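Local coordinates for protein malonate decarboxylase subunit alpha (Acinetobacter baumannii ATCC 17978, PDB 6MPR) that probably transfers acyl carrier protein from its acetyl thioester to malonate, as the alpha subunit of the malonate decarboxylase complex, at residues Val245-Ala250 with Arg539-Ala544; Ile280-Gly285 with Ile307-Thr312; Arg255-Lys260 with Leu429-Val434. All coordinates share one frame; numbering follows the deposited sequence.

Interaction 1: Val245-Ala250 with Arg539-Ala544; sequences VHVLMA and RELLAA
Val247 meets Leu541 and Leu542 through methyl groups alone, and two flat groups, the imidazole of His246 and the guanidinium of Arg539, lie to the side of that touch. One face of the His246 ring carries Val245 CG1, 4.2 Å above the plane and over its centre. ND1 of the ring is hydrogen-bonded to Lys243 N, tying the imidazole to the residue just before helix 244-261. The guanidinium is held through its nitrogens: Arg539 NH1 bonds to the carbonyl oxygens of Pro239 and Ile242, and NH2 to that of Lys545. The arginine thus links the 3-10 turn 539-541 to the chain just ahead of the helix.

Val247 points its CB at the turn, and its CA lies 7.0 Å from the CA of Arg539. Its CG1 stands opposite the backbone N (chi1 174°) while CG2 stands opposite the carbonyl carbon, an arrangement that spreads the two methyls over both leucines. CG1 of Val247 reaches CD1 of Leu541 at 4.0 Å, the two side chains crossing at a slant. CG2 of Val247 approaches CD2 of Leu542 more loosely, at 4.3 Å. Leu541 reaches the valine with chi1 at -94°, off the staggered position. The bond from Leu542 N to Arg539 O, 3.0 Å long, closes the turn, from which the two leucines diverge to meet different methyls of Val247; Leu542 also packs on Leu279 of helix 272-287.

With 140 Å² buried in all, the contact is apolar and nondirectional: it can shield this side of the helix from water but sets no precise geometry; the placing of the turn probably owes more to the bonds of Arg539 and of Leu541 O, which accepts from Thr283 OG1.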
ATOM      1  N   VAL A 245      -9.477 -25.053  24.167  1.00 19.45           N
ATOM      2  CA  VAL A 245      -8.306 -25.083  23.287  1.00 22.45           C
ATOM      3  C   VAL A 245      -8.023 -23.695  22.708  1.00 21.48           C
ATOM      4  O   VAL A 245      -6.858 -23.299  22.546  1.00 16.08           O
ATOM      5  CB  VAL A 245      -8.488 -26.145  22.177  1.00 23.62           C
ATOM      6  CG1 VAL A 245      -9.670 -25.813  21.263  1.00 18.52           C
ATOM      7  CG2 VAL A 245      -7.209 -26.281  21.347  1.00 27.20           C
ATOM      8  N   HIS A 246      -9.078 -22.933  22.377  1.00 17.08           N
ATOM      9  CA  HIS A 246      -8.869 -21.575  21.874  1.00 17.32           C
ATOM     10  C   HIS A 246      -8.243 -20.696  22.948  1.00 20.62           C
ATOM     11  O   HIS A 246      -7.361 -19.879  22.655  1.00 17.64           O
ATOM     12  CB  HIS A 246     -10.186 -20.960  21.407  1.00 17.53           C
ATOM     13  CG  HIS A 246     -10.884 -21.741  20.335  1.00 19.03           C
ATOM     14  ND1 HIS A 246     -12.216 -22.080  20.418  1.00 20.91           N
ATOM     15  CD2 HIS A 246     -10.442 -22.238  19.155  1.00 24.16           C
ATOM     16  CE1 HIS A 246     -12.566 -22.756  19.338  1.00 21.68           C
ATOM     17  NE2 HIS A 246     -11.508 -22.862  18.553  1.00 22.61           N
ATOM     18  N   VAL A 247      -8.702 -20.846  24.191  1.00 15.29           N
ATOM     19  CA  VAL A 247      -8.158 -20.080  25.312  1.00 18.16           C
ATOM     20  C   VAL A 247      -6.691 -20.427  25.550  1.00 15.49           C
ATOM     21  O   VAL A 247      -5.859 -19.543  25.774  1.00 15.16           O
ATOM     22  CB  VAL A 247      -9.006 -20.329  26.570  1.00 21.18           C
ATOM     23  CG1 VAL A 247      -8.379 -19.659  27.792  1.00 17.75           C
ATOM     24  CG2 VAL A 247     -10.439 -19.865  26.346  1.00 19.83           C
ATOM     25  N   LEU A 248      -6.356 -21.719  25.514  1.00 16.11           N
ATOM     26  CA  LEU A 248      -4.969 -22.147  25.697  1.00 18.44           C
ATOM     27  C   LEU A 248      -4.057 -21.516  24.649  1.00 15.73           C
ATOM     28  O   LEU A 248      -2.997 -20.969  24.973  1.00 15.63           O
ATOM     29  CB  LEU A 248      -4.883 -23.677  25.640  1.00 19.20           C
ATOM     30  CG  LEU A 248      -3.517 -24.354  25.809  1.00 17.68           C
ATOM     31  CD1 LEU A 248      -2.918 -24.084  27.175  1.00 21.67           C
ATOM     32  CD2 LEU A 248      -3.644 -25.881  25.560  1.00 18.50           C
ATOM     33  N   MET A 249      -4.462 -21.576  23.385  1.00 15.32           N
ATOM     34  CA  MET A 249      -3.652 -20.991  22.324  1.00 14.99           C
ATOM     35  C   MET A 249      -3.560 -19.476  22.476  1.00 16.70           C
ATOM     36  O   MET A 249      -2.504 -18.886  22.221  1.00 14.53           O
ATOM     37  CB  MET A 249      -4.235 -21.387  20.964  1.00 14.49           C
ATOM     38  CG  MET A 249      -4.052 -22.879  20.665  1.00 15.21           C
ATOM     39  SD  MET A 249      -5.020 -23.405  19.250  1.00 24.09           S
ATOM     40  CE  MET A 249      -4.136 -22.610  17.924  1.00 19.69           C
ATOM     41  N   ALA A 250      -4.655 -18.838  22.908  1.00 13.87           N
ATOM     42  CA  ALA A 250      -4.641 -17.395  23.147  1.00 13.35           C
ATOM     43  C   ALA A 250      -3.688 -17.023  24.283  1.00 14.77           C
ATOM     44  O   ALA A 250      -2.980 -16.011  24.200  1.00 13.60           O
ATOM     45  CB  ALA A 250      -6.060 -16.914  23.450  1.00 13.23           C
ATOM     46  N   ARG A 539     -12.938 -21.439  29.832  1.00 23.06           N
ATOM     47  CA  ARG A 539     -13.835 -20.344  29.471  1.00 19.79           C
ATOM     48  C   ARG A 539     -14.026 -19.338  30.603  1.00 23.67           C
ATOM     49  O   ARG A 539     -14.460 -18.212  30.342  1.00 19.02           O
ATOM     50  CB  ARG A 539     -15.193 -20.895  29.031  1.00 20.34           C
ATOM     51  CG  ARG A 539     -15.168 -21.668  27.712  1.00 22.54           C
ATOM     52  CD  ARG A 539     -16.549 -22.230  27.386  1.00 26.10           C
ATOM     53  NE  ARG A 539     -17.594 -21.250  27.674  1.00 27.18           N
ATOM     54  CZ  ARG A 539     -17.952 -20.264  26.853  1.00 26.44           C
ATOM     55  NH1 ARG A 539     -17.358 -20.128  25.675  1.00 20.64           N
ATOM     56  NH2 ARG A 539     -18.908 -19.414  27.211  1.00 22.71           N
ATOM     57  N   GLU A 540     -13.720 -19.705  31.851  1.00 22.00           N
ATOM     58  CA  GLU A 540     -13.823 -18.720  32.926  1.00 29.43           C
ATOM     59  C   GLU A 540     -12.856 -17.556  32.735  1.00 27.97           C
ATOM     60  O   GLU A 540     -13.065 -16.486  33.321  1.00 21.81           O
ATOM     61  CB  GLU A 540     -13.595 -19.388  34.282  1.00 30.00           C
ATOM     62  CG  GLU A 540     -14.810 -20.144  34.792  1.00 34.18           C
ATOM     63  CD  GLU A 540     -16.045 -19.255  34.889  1.00 48.96           C
ATOM     64  OE1 GLU A 540     -16.037 -18.295  35.694  1.00 56.71           O
ATOM     65  OE2 GLU A 540     -17.018 -19.510  34.148  1.00 52.13           O
ATOM     66  N   LEU A 541     -11.811 -17.734  31.919  1.00 20.44           N
ATOM     67  CA  LEU A 541     -10.887 -16.642  31.630  1.00 19.56           C
ATOM     68  C   LEU A 541     -11.482 -15.600  30.687  1.00 17.79           C
ATOM     69  O   LEU A 541     -10.997 -14.463  30.654  1.00 19.55           O
ATOM     70  CB  LEU A 541      -9.599 -17.183  31.018  1.00 22.42           C
ATOM     71  CG  LEU A 541      -8.447 -17.457  31.976  1.00 30.50           C
ATOM     72  CD1 LEU A 541      -7.218 -17.856  31.188  1.00 20.91           C
ATOM     73  CD2 LEU A 541      -8.171 -16.221  32.836  1.00 25.11           C
ATOM     74  N   LEU A 542     -12.497 -15.961  29.907  1.00 22.71           N
ATOM     75  CA  LEU A 542     -13.079 -15.018  28.954  1.00 15.44           C
ATOM     76  C   LEU A 542     -13.760 -13.858  29.677  1.00 19.10           C
ATOM     77  O   LEU A 542     -14.566 -14.071  30.585  1.00 18.98           O
ATOM     78  CB  LEU A 542     -14.079 -15.745  28.058  1.00 17.48           C
ATOM     79  CG  LEU A 542     -13.498 -16.818  27.138  1.00 17.37           C
ATOM     80  CD1 LEU A 542     -14.613 -17.686  26.585  1.00 20.86           C
ATOM     81  CD2 LEU A 542     -12.688 -16.191  25.993  1.00 17.27           C
ATOM     82  N   ALA A 543     -13.446 -12.624  29.261  1.00 19.29           N
ATOM     83  CA  ALA A 543     -14.116 -11.459  29.838  1.00 18.57           C
ATOM     84  C   ALA A 543     -15.604 -11.461  29.527  1.00 18.81           C
ATOM     85  O   ALA A 543     -16.399 -10.893  30.283  1.00 17.50           O
ATOM     86  CB  ALA A 543     -13.479 -10.163  29.326  1.00 14.93           C
ATOM     87  N   ALA A 544     -15.996 -12.066  28.409  1.00 19.95           N
ATOM     88  CA  ALA A 544     -17.398 -12.243  28.060  1.00 19.12           C
ATOM     89  C   ALA A 544     -17.595 -13.675  27.589  1.00 20.85           C
ATOM     90  O   ALA A 544     -16.826 -14.165  26.756  1.00 21.64           O
ATOM     91  CB  ALA A 544     -17.833 -11.248  26.972  1.00 18.94           C
TER

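Interaction 2: Ile280-Gly285 with Ile307-Thr312; sequences ILPTYG and IPAIET
The ring of Pro282 packs with CB and CG against the short helix 307-311 and Thr312 at its end. Its CB lies 3.6 Å from Thr312 OG1, and its CG sits 3.7 Å from Ala309 N and 4.1 Å from Pro308 CB. Proline and threonine side chains cross at about a right angle, with OG1 nearest to CB and CG.

That hydroxyl is fixed from within its own helix. Thr312 OG1 lies between its backbone N and carbonyl carbon (chi1 51°), which turns it back to donate to Pro308 O over 2.8 Å, tilted 26° from the carbonyl plane. Thr312 N bonds to the same oxygen from the opposite face, so two donors grip one acceptor where the helix ends. In the partner helix, Pro282 lacks an N-H and marks a kink: the chain widens into a pi-type turn, and Ile280 O accepts from both Gly285 N, at 3.0 Å, and Thr283 N.

Further out, Trp553 of helix 547-553 packs on Pro308 and Thr312, and Ile280 faces helix 244-261. Glu311 forms a salt bridge with Arg334, and Trp20 of the second subunit rests on Ile310 and Glu311. The contact therefore joins the kinked helix 272-287 to the short helix 307-311, close to the subunit interface.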
ATOM      1  N   ILE A 280      -9.368 -12.396  26.500  1.00 14.46           N
ATOM      2  CA  ILE A 280      -8.597 -12.664  27.706  1.00 14.64           C
ATOM      3  C   ILE A 280      -7.509 -11.632  27.947  1.00 18.20           C
ATOM      4  O   ILE A 280      -6.830 -11.709  28.973  1.00 13.83           O
ATOM      5  CB  ILE A 280      -8.000 -14.092  27.740  1.00 14.17           C
ATOM      6  CG1 ILE A 280      -6.861 -14.262  26.738  1.00 18.53           C
ATOM      7  CG2 ILE A 280      -9.075 -15.159  27.581  1.00 16.59           C
ATOM      8  CD1 ILE A 280      -6.101 -15.555  26.915  1.00 19.23           C
ATOM      9  N   LEU A 281      -7.327 -10.658  27.059  1.00 14.47           N
ATOM     10  CA  LEU A 281      -6.476  -9.529  27.428  1.00 16.02           C
ATOM     11  C   LEU A 281      -6.884  -8.906  28.756  1.00 16.45           C
ATOM     12  O   LEU A 281      -6.009  -8.731  29.616  1.00 14.85           O
ATOM     13  CB  LEU A 281      -6.459  -8.481  26.307  1.00 18.86           C
ATOM     14  CG  LEU A 281      -5.583  -8.818  25.110  1.00 17.25           C
ATOM     15  CD1 LEU A 281      -5.828  -7.774  24.041  1.00 12.50           C
ATOM     16  CD2 LEU A 281      -4.111  -8.844  25.534  1.00 17.49           C
ATOM     17  N   PRO A 282      -8.161  -8.592  29.016  1.00 17.13           N
ATOM     18  CA  PRO A 282      -8.493  -7.911  30.276  1.00 17.24           C
ATOM     19  C   PRO A 282      -8.479  -8.815  31.496  1.00 17.93           C
ATOM     20  O   PRO A 282      -8.671  -8.316  32.615  1.00 16.42           O
ATOM     21  CB  PRO A 282      -9.916  -7.370  30.021  1.00 23.06           C
ATOM     22  CG  PRO A 282     -10.107  -7.443  28.525  1.00 15.33           C
ATOM     23  CD  PRO A 282      -9.326  -8.638  28.113  1.00 16.57           C
ATOM     24  N   THR A 283      -8.280 -10.120  31.327  1.00 17.16           N
ATOM     25  CA  THR A 283      -8.221 -11.053  32.450  1.00 18.46           C
ATOM     26  C   THR A 283      -6.823 -11.649  32.554  1.00 17.91           C
ATOM     27  O   THR A 283      -6.058 -11.282  33.446  1.00 17.91           O
ATOM     28  CB  THR A 283      -9.270 -12.156  32.297  1.00 19.97           C
ATOM     29  OG1 THR A 283      -9.118 -12.774  31.013  1.00 17.40           O
ATOM     30  CG2 THR A 283     -10.677 -11.588  32.415  1.00 20.68           C
ATOM     31  N   TYR A 284      -6.456 -12.547  31.642  1.00 19.48           N
ATOM     32  CA  TYR A 284      -5.112 -13.113  31.665  1.00 20.10           C
ATOM     33  C   TYR A 284      -4.055 -12.044  31.406  1.00 20.52           C
ATOM     34  O   TYR A 284      -3.024 -11.997  32.089  1.00 22.45           O
ATOM     35  CB  TYR A 284      -5.019 -14.234  30.635  1.00 20.66           C
ATOM     36  CG  TYR A 284      -3.670 -14.901  30.564  1.00 15.46           C
ATOM     37  CD1 TYR A 284      -3.178 -15.622  31.643  1.00 16.22           C
ATOM     38  CD2 TYR A 284      -2.906 -14.843  29.399  1.00 20.25           C
ATOM     39  CE1 TYR A 284      -1.941 -16.256  31.570  1.00 19.93           C
ATOM     40  CE2 TYR A 284      -1.671 -15.472  29.317  1.00 18.29           C
ATOM     41  CZ  TYR A 284      -1.195 -16.171  30.405  1.00 21.63           C
ATOM     42  OH  TYR A 284       0.032 -16.796  30.321  1.00 20.84           O
ATOM     43  N   GLY A 285      -4.299 -11.159  30.438  1.00 18.19           N
ATOM     44  CA  GLY A 285      -3.351 -10.092  30.188  1.00 15.54           C
ATOM     45  C   GLY A 285      -3.181  -9.185  31.389  1.00 16.72           C
ATOM     46  O   GLY A 285      -2.066  -8.779  31.718  1.00 19.40           O
ATOM     47  N   ILE A 307     -14.781  -5.422  22.604  1.00 12.58           N
ATOM     48  CA  ILE A 307     -15.404  -4.457  23.518  1.00 11.40           C
ATOM     49  C   ILE A 307     -14.783  -4.485  24.918  1.00 11.86           C
ATOM     50  O   ILE A 307     -14.455  -3.411  25.441  1.00 11.97           O
ATOM     51  CB  ILE A 307     -16.926  -4.640  23.529  1.00 11.76           C
ATOM     52  CG1 ILE A 307     -17.510  -4.210  22.167  1.00 11.34           C
ATOM     53  CG2 ILE A 307     -17.566  -3.839  24.663  1.00 12.34           C
ATOM     54  CD1 ILE A 307     -19.000  -4.441  22.036  1.00 12.36           C
ATOM     55  N   PRO A 308     -14.592  -5.639  25.567  1.00 13.64           N
ATOM     56  CA  PRO A 308     -13.999  -5.594  26.916  1.00 12.92           C
ATOM     57  C   PRO A 308     -12.592  -5.000  26.933  1.00 12.40           C
ATOM     58  O   PRO A 308     -12.249  -4.243  27.850  1.00 14.25           O
ATOM     59  CB  PRO A 308     -14.027  -7.069  27.353  1.00 13.01           C
ATOM     60  CG  PRO A 308     -15.182  -7.645  26.592  1.00 12.98           C
ATOM     61  CD  PRO A 308     -15.073  -6.997  25.235  1.00 13.14           C
ATOM     62  N   ALA A 309     -11.769  -5.314  25.930  1.00 11.87           N
ATOM     63  CA  ALA A 309     -10.435  -4.724  25.834  1.00 14.63           C
ATOM     64  C   ALA A 309     -10.494  -3.209  25.630  1.00 14.96           C
ATOM     65  O   ALA A 309      -9.612  -2.486  26.106  1.00 13.33           O
ATOM     66  CB  ALA A 309      -9.656  -5.383  24.686  1.00 13.97           C
ATOM     67  N   ILE A 310     -11.493  -2.708  24.888  1.00 11.29           N
ATOM     68  CA  ILE A 310     -11.658  -1.261  24.781  1.00 11.29           C
ATOM     69  C   ILE A 310     -12.101  -0.680  26.115  1.00 11.93           C
ATOM     70  O   ILE A 310     -11.541   0.309  26.597  1.00 14.41           O
ATOM     71  CB  ILE A 310     -12.672  -0.906  23.684  1.00 11.56           C
ATOM     72  CG1 ILE A 310     -12.175  -1.372  22.318  1.00 11.09           C
ATOM     73  CG2 ILE A 310     -12.930   0.601  23.675  1.00 12.87           C
ATOM     74  CD1 ILE A 310     -13.261  -1.286  21.257  1.00 13.17           C
ATOM     75  N   GLU A 311     -13.123  -1.284  26.728  1.00 13.03           N
ATOM     76  CA  GLU A 311     -13.703  -0.694  27.934  1.00 15.09           C
ATOM     77  C   GLU A 311     -12.715  -0.657  29.088  1.00 18.82           C
ATOM     78  O   GLU A 311     -12.807   0.234  29.945  1.00 14.81           O
ATOM     79  CB  GLU A 311     -14.959  -1.462  28.350  1.00 17.85           C
ATOM     80  CG  GLU A 311     -16.105  -1.358  27.350  1.00 18.10           C
ATOM     81  CD  GLU A 311     -16.510   0.085  27.088  1.00 15.45           C
ATOM     82  OE1 GLU A 311     -16.973   0.755  28.028  1.00 17.22           O
ATOM     83  OE2 GLU A 311     -16.343   0.551  25.939  1.00 21.10           O
ATOM     84  N   THR A 312     -11.789  -1.617  29.152  1.00 13.27           N
ATOM     85  CA  THR A 312     -10.822  -1.633  30.248  1.00 16.85           C
ATOM     86  C   THR A 312      -9.550  -0.861  29.939  1.00 15.45           C
ATOM     87  O   THR A 312      -8.626  -0.873  30.764  1.00 21.49           O
ATOM     88  CB  THR A 312     -10.451  -3.070  30.637  1.00 18.22           C
ATOM     89  OG1 THR A 312     -10.063  -3.798  29.463  1.00 15.56           O
ATOM     90  CG2 THR A 312     -11.628  -3.776  31.308  1.00 14.34           C
TER

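Interaction 3: Arg255-Lys260 with Leu429-Val434; sequences RGIYEK and LVVQMV
Ile257 sits within a widened, pi-type turn of the helix (255-259), and its CA faces that of Val431 in strand 429-433 across 8.9 Å. Leu429 and Val431, two residues apart on the extended strand, direct their side chains to the same helix-facing side.

Ile257 bridges both with its two branches. Its chain is extended beyond CB (chi2 -178°), which carries CD1 head-on into the fork of Val431: CD1 of Ile257 lies 3.7 Å from Val431 CG1 and 4.1 Å from Val431 CG2, the side chains meeting tip to tip. The other branch, CG2 of Ile257, runs alongside Leu429 in the opposite sense and comes within 4.2 Å of its CD2. Leu363 and His474, from the strands flanking 429-433, also pack on Ile257, while Tyr258 OH bonds to His268 NE2.

All three touching residues are buried and aliphatic. This is helix-on-sheet packing of an alpha/beta domain: helix 244-261 lies over an inner strand whose neighbours, 363-366 and 474-477, both run parallel to it.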
ATOM      1  N   ARG A 255       1.517 -14.535  26.034  1.00 17.43           N
ATOM      2  CA  ARG A 255       2.736 -14.695  26.810  1.00 15.77           C
ATOM      3  C   ARG A 255       3.939 -14.956  25.908  1.00 20.59           C
ATOM      4  O   ARG A 255       4.988 -14.315  26.046  1.00 17.24           O
ATOM      5  CB  ARG A 255       2.518 -15.836  27.799  1.00 21.42           C
ATOM      6  CG  ARG A 255       3.677 -16.152  28.702  1.00 25.74           C
ATOM      7  CD  ARG A 255       3.677 -15.270  29.933  1.00 32.55           C
ATOM      8  NE  ARG A 255       4.719 -15.686  30.860  1.00 42.38           N
ATOM      9  CZ  ARG A 255       5.226 -14.911  31.812  1.00 51.04           C
ATOM     10  NH1 ARG A 255       4.792 -13.665  31.960  1.00 41.30           N
ATOM     11  NH2 ARG A 255       6.175 -15.381  32.610  1.00 57.39           N
ATOM     12  N   GLY A 256       3.796 -15.881  24.960  1.00 17.68           N
ATOM     13  CA  GLY A 256       4.917 -16.320  24.159  1.00 14.75           C
ATOM     14  C   GLY A 256       5.213 -15.514  22.911  1.00 17.77           C
ATOM     15  O   GLY A 256       6.252 -15.744  22.290  1.00 14.37           O
ATOM     16  N   ILE A 257       4.324 -14.602  22.511  1.00 13.52           N
ATOM     17  CA  ILE A 257       4.560 -13.775  21.330  1.00 13.00           C
ATOM     18  C   ILE A 257       4.403 -12.287  21.646  1.00 12.65           C
ATOM     19  O   ILE A 257       5.345 -11.501  21.465  1.00 13.04           O
ATOM     20  CB  ILE A 257       3.626 -14.181  20.172  1.00 12.56           C
ATOM     21  CG1 ILE A 257       3.711 -15.698  19.899  1.00 14.57           C
ATOM     22  CG2 ILE A 257       4.011 -13.401  18.908  1.00 17.01           C
ATOM     23  CD1 ILE A 257       2.848 -16.173  18.718  1.00 15.66           C
ATOM     24  N   TYR A 258       3.216 -11.877  22.104  1.00 12.38           N
ATOM     25  CA  TYR A 258       2.959 -10.446  22.284  1.00 12.07           C
ATOM     26  C   TYR A 258       3.843  -9.869  23.382  1.00 12.53           C
ATOM     27  O   TYR A 258       4.516  -8.847  23.186  1.00 13.16           O
ATOM     28  CB  TYR A 258       1.490 -10.177  22.628  1.00 12.08           C
ATOM     29  CG  TYR A 258       0.466 -10.516  21.557  1.00 13.09           C
ATOM     30  CD1 TYR A 258       0.844 -11.030  20.319  1.00 14.32           C
ATOM     31  CD2 TYR A 258      -0.890 -10.308  21.797  1.00 11.15           C
ATOM     32  CE1 TYR A 258      -0.122 -11.334  19.351  1.00 10.79           C
ATOM     33  CE2 TYR A 258      -1.839 -10.597  20.842  1.00 12.93           C
ATOM     34  CZ  TYR A 258      -1.453 -11.111  19.631  1.00 11.69           C
ATOM     35  OH  TYR A 258      -2.423 -11.403  18.712  1.00 10.46           O
ATOM     36  N   GLU A 259       3.847 -10.517  24.545  1.00 13.04           N
ATOM     37  CA  GLU A 259       4.711 -10.079  25.634  1.00 13.57           C
ATOM     38  C   GLU A 259       6.184 -10.249  25.267  1.00 13.90           C
ATOM     39  O   GLU A 259       7.000  -9.349  25.493  1.00 14.10           O
ATOM     40  CB  GLU A 259       4.387 -10.864  26.903  1.00 14.11           C
ATOM     41  CG  GLU A 259       5.139 -10.333  28.124  1.00 17.47           C
ATOM     42  CD  GLU A 259       4.855 -11.105  29.398  1.00 19.52           C
ATOM     43  OE1 GLU A 259       4.113 -12.113  29.361  1.00 24.94           O
ATOM     44  OE2 GLU A 259       5.381 -10.693  30.446  1.00 25.89           O
ATOM     45  N   LYS A 260       6.534 -11.406  24.700  1.00 17.99           N
ATOM     46  CA  LYS A 260       7.934 -11.729  24.433  1.00 18.46           C
ATOM     47  C   LYS A 260       8.594 -10.681  23.553  1.00 16.76           C
ATOM     48  O   LYS A 260       9.745 -10.290  23.788  1.00 14.94           O
ATOM     49  CB  LYS A 260       8.035 -13.109  23.769  1.00 14.63           C
ATOM     50  CG  LYS A 260       9.475 -13.517  23.407  1.00 15.41           C
ATOM     51  CD  LYS A 260       9.519 -14.901  22.769  1.00 16.02           C
ATOM     52  CE  LYS A 260      10.939 -15.253  22.331  1.00 24.73           C
ATOM     53  NZ  LYS A 260      11.823 -15.555  23.491  1.00 32.94           N
ATOM     54  N   LEU A 429       6.303  -9.490  12.301  1.00 11.53           N
ATOM     55  CA  LEU A 429       5.861 -10.769  12.845  1.00  9.54           C
ATOM     56  C   LEU A 429       4.625 -11.246  12.102  1.00 10.87           C
ATOM     57  O   LEU A 429       3.660 -10.500  11.932  1.00 12.22           O
ATOM     58  CB  LEU A 429       5.562 -10.669  14.343  1.00  9.81           C
ATOM     59  CG  LEU A 429       6.770 -10.503  15.279  1.00 15.10           C
ATOM     60  CD1 LEU A 429       7.456  -9.135  15.091  1.00 13.84           C
ATOM     61  CD2 LEU A 429       6.340 -10.713  16.733  1.00 10.72           C
ATOM     62  N   VAL A 430       4.675 -12.488  11.635  1.00 12.77           N
ATOM     63  CA  VAL A 430       3.589 -13.117  10.898  1.00 11.04           C
ATOM     64  C   VAL A 430       3.358 -14.459  11.574  1.00 10.16           C
ATOM     65  O   VAL A 430       4.230 -15.337  11.528  1.00 11.04           O
ATOM     66  CB  VAL A 430       3.935 -13.280   9.414  1.00 11.25           C
ATOM     67  CG1 VAL A 430       2.929 -14.152   8.703  1.00  9.03           C
ATOM     68  CG2 VAL A 430       4.005 -11.908   8.758  1.00 10.34           C
ATOM     69  N   VAL A 431       2.213 -14.600  12.250  1.00 10.61           N
ATOM     70  CA  VAL A 431       1.914 -15.759  13.083  1.00  9.99           C
ATOM     71  C   VAL A 431       0.826 -16.584  12.412  1.00 13.48           C
ATOM     72  O   VAL A 431      -0.257 -16.067  12.108  1.00  9.60           O
ATOM     73  CB  VAL A 431       1.463 -15.337  14.492  1.00 11.38           C
ATOM     74  CG1 VAL A 431       1.280 -16.581  15.387  1.00 11.47           C
ATOM     75  CG2 VAL A 431       2.442 -14.330  15.088  1.00 11.57           C
ATOM     76  N   GLN A 432       1.096 -17.868  12.219  1.00 10.31           N
ATOM     77  CA  GLN A 432       0.055 -18.832  11.863  1.00 12.96           C
ATOM     78  C   GLN A 432      -0.399 -19.539  13.135  1.00 17.57           C
ATOM     79  O   GLN A 432       0.357 -20.326  13.720  1.00 14.99           O
ATOM     80  CB  GLN A 432       0.553 -19.846  10.837  1.00 19.74           C
ATOM     81  CG  GLN A 432       0.471 -19.362   9.416  1.00 25.64           C
ATOM     82  CD  GLN A 432      -0.955 -19.360   8.875  1.00 40.99           C
ATOM     83  OE1 GLN A 432      -1.196 -18.942   7.749  1.00 49.38           O
ATOM     84  NE2 GLN A 432      -1.904 -19.818   9.680  1.00 45.29           N
ATOM     85  N   MET A 433      -1.637 -19.268  13.553  1.00 12.85           N
ATOM     86  CA  MET A 433      -2.208 -19.783  14.797  1.00 11.34           C
ATOM     87  C   MET A 433      -3.317 -20.748  14.401  1.00 18.23           C
ATOM     88  O   MET A 433      -4.405 -20.325  13.997  1.00 16.37           O
ATOM     89  CB  MET A 433      -2.736 -18.641  15.668  1.00 12.58           C
ATOM     90  CG  MET A 433      -3.485 -19.079  16.900  1.00 14.82           C
ATOM     91  SD  MET A 433      -4.050 -17.595  17.780  1.00 23.67           S
ATOM     92  CE  MET A 433      -4.421 -18.286  19.359  1.00 24.53           C
ATOM     93  N   VAL A 434      -3.041 -22.046  14.518  1.00 13.48           N
ATOM     94  CA  VAL A 434      -3.847 -23.074  13.879  0.53 16.84           C
ATOM     95  C   VAL A 434      -3.856 -24.318  14.772  1.00 17.84           C
ATOM     96  O   VAL A 434      -2.819 -24.684  15.337  1.00 14.88           O
ATOM     97  CB  VAL A 434      -3.249 -23.295  12.463  0.53 16.39           C
ATOM     98  CG1 VAL A 434      -2.438 -24.557  12.364  0.53 17.24           C
ATOM     99  CG2 VAL A 434      -4.316 -23.119  11.360  0.53 21.32           C
TER

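How the interactions relate
From the N terminus, helix 244-261 comes first and supplies one side of both interaction 1 and interaction 3. Interaction 2 closes the shortest loop, between helices 272-287 and 307-311; it is nested in the loop that interaction 3 closes at strand 429-433, and both lie within the loop that interaction 1 closes near the C terminus. None of the loops cross. The three also touch: Ala543 CB packs on Pro308 CB, Met433 CE against the backbone of Met249, and Tyr284 OH against Arg255 CB. Together they join helix 244-261 to strand 429-433 of the mixed sheet and to the loop 539-544, and helix 272-287 to helix 307-311.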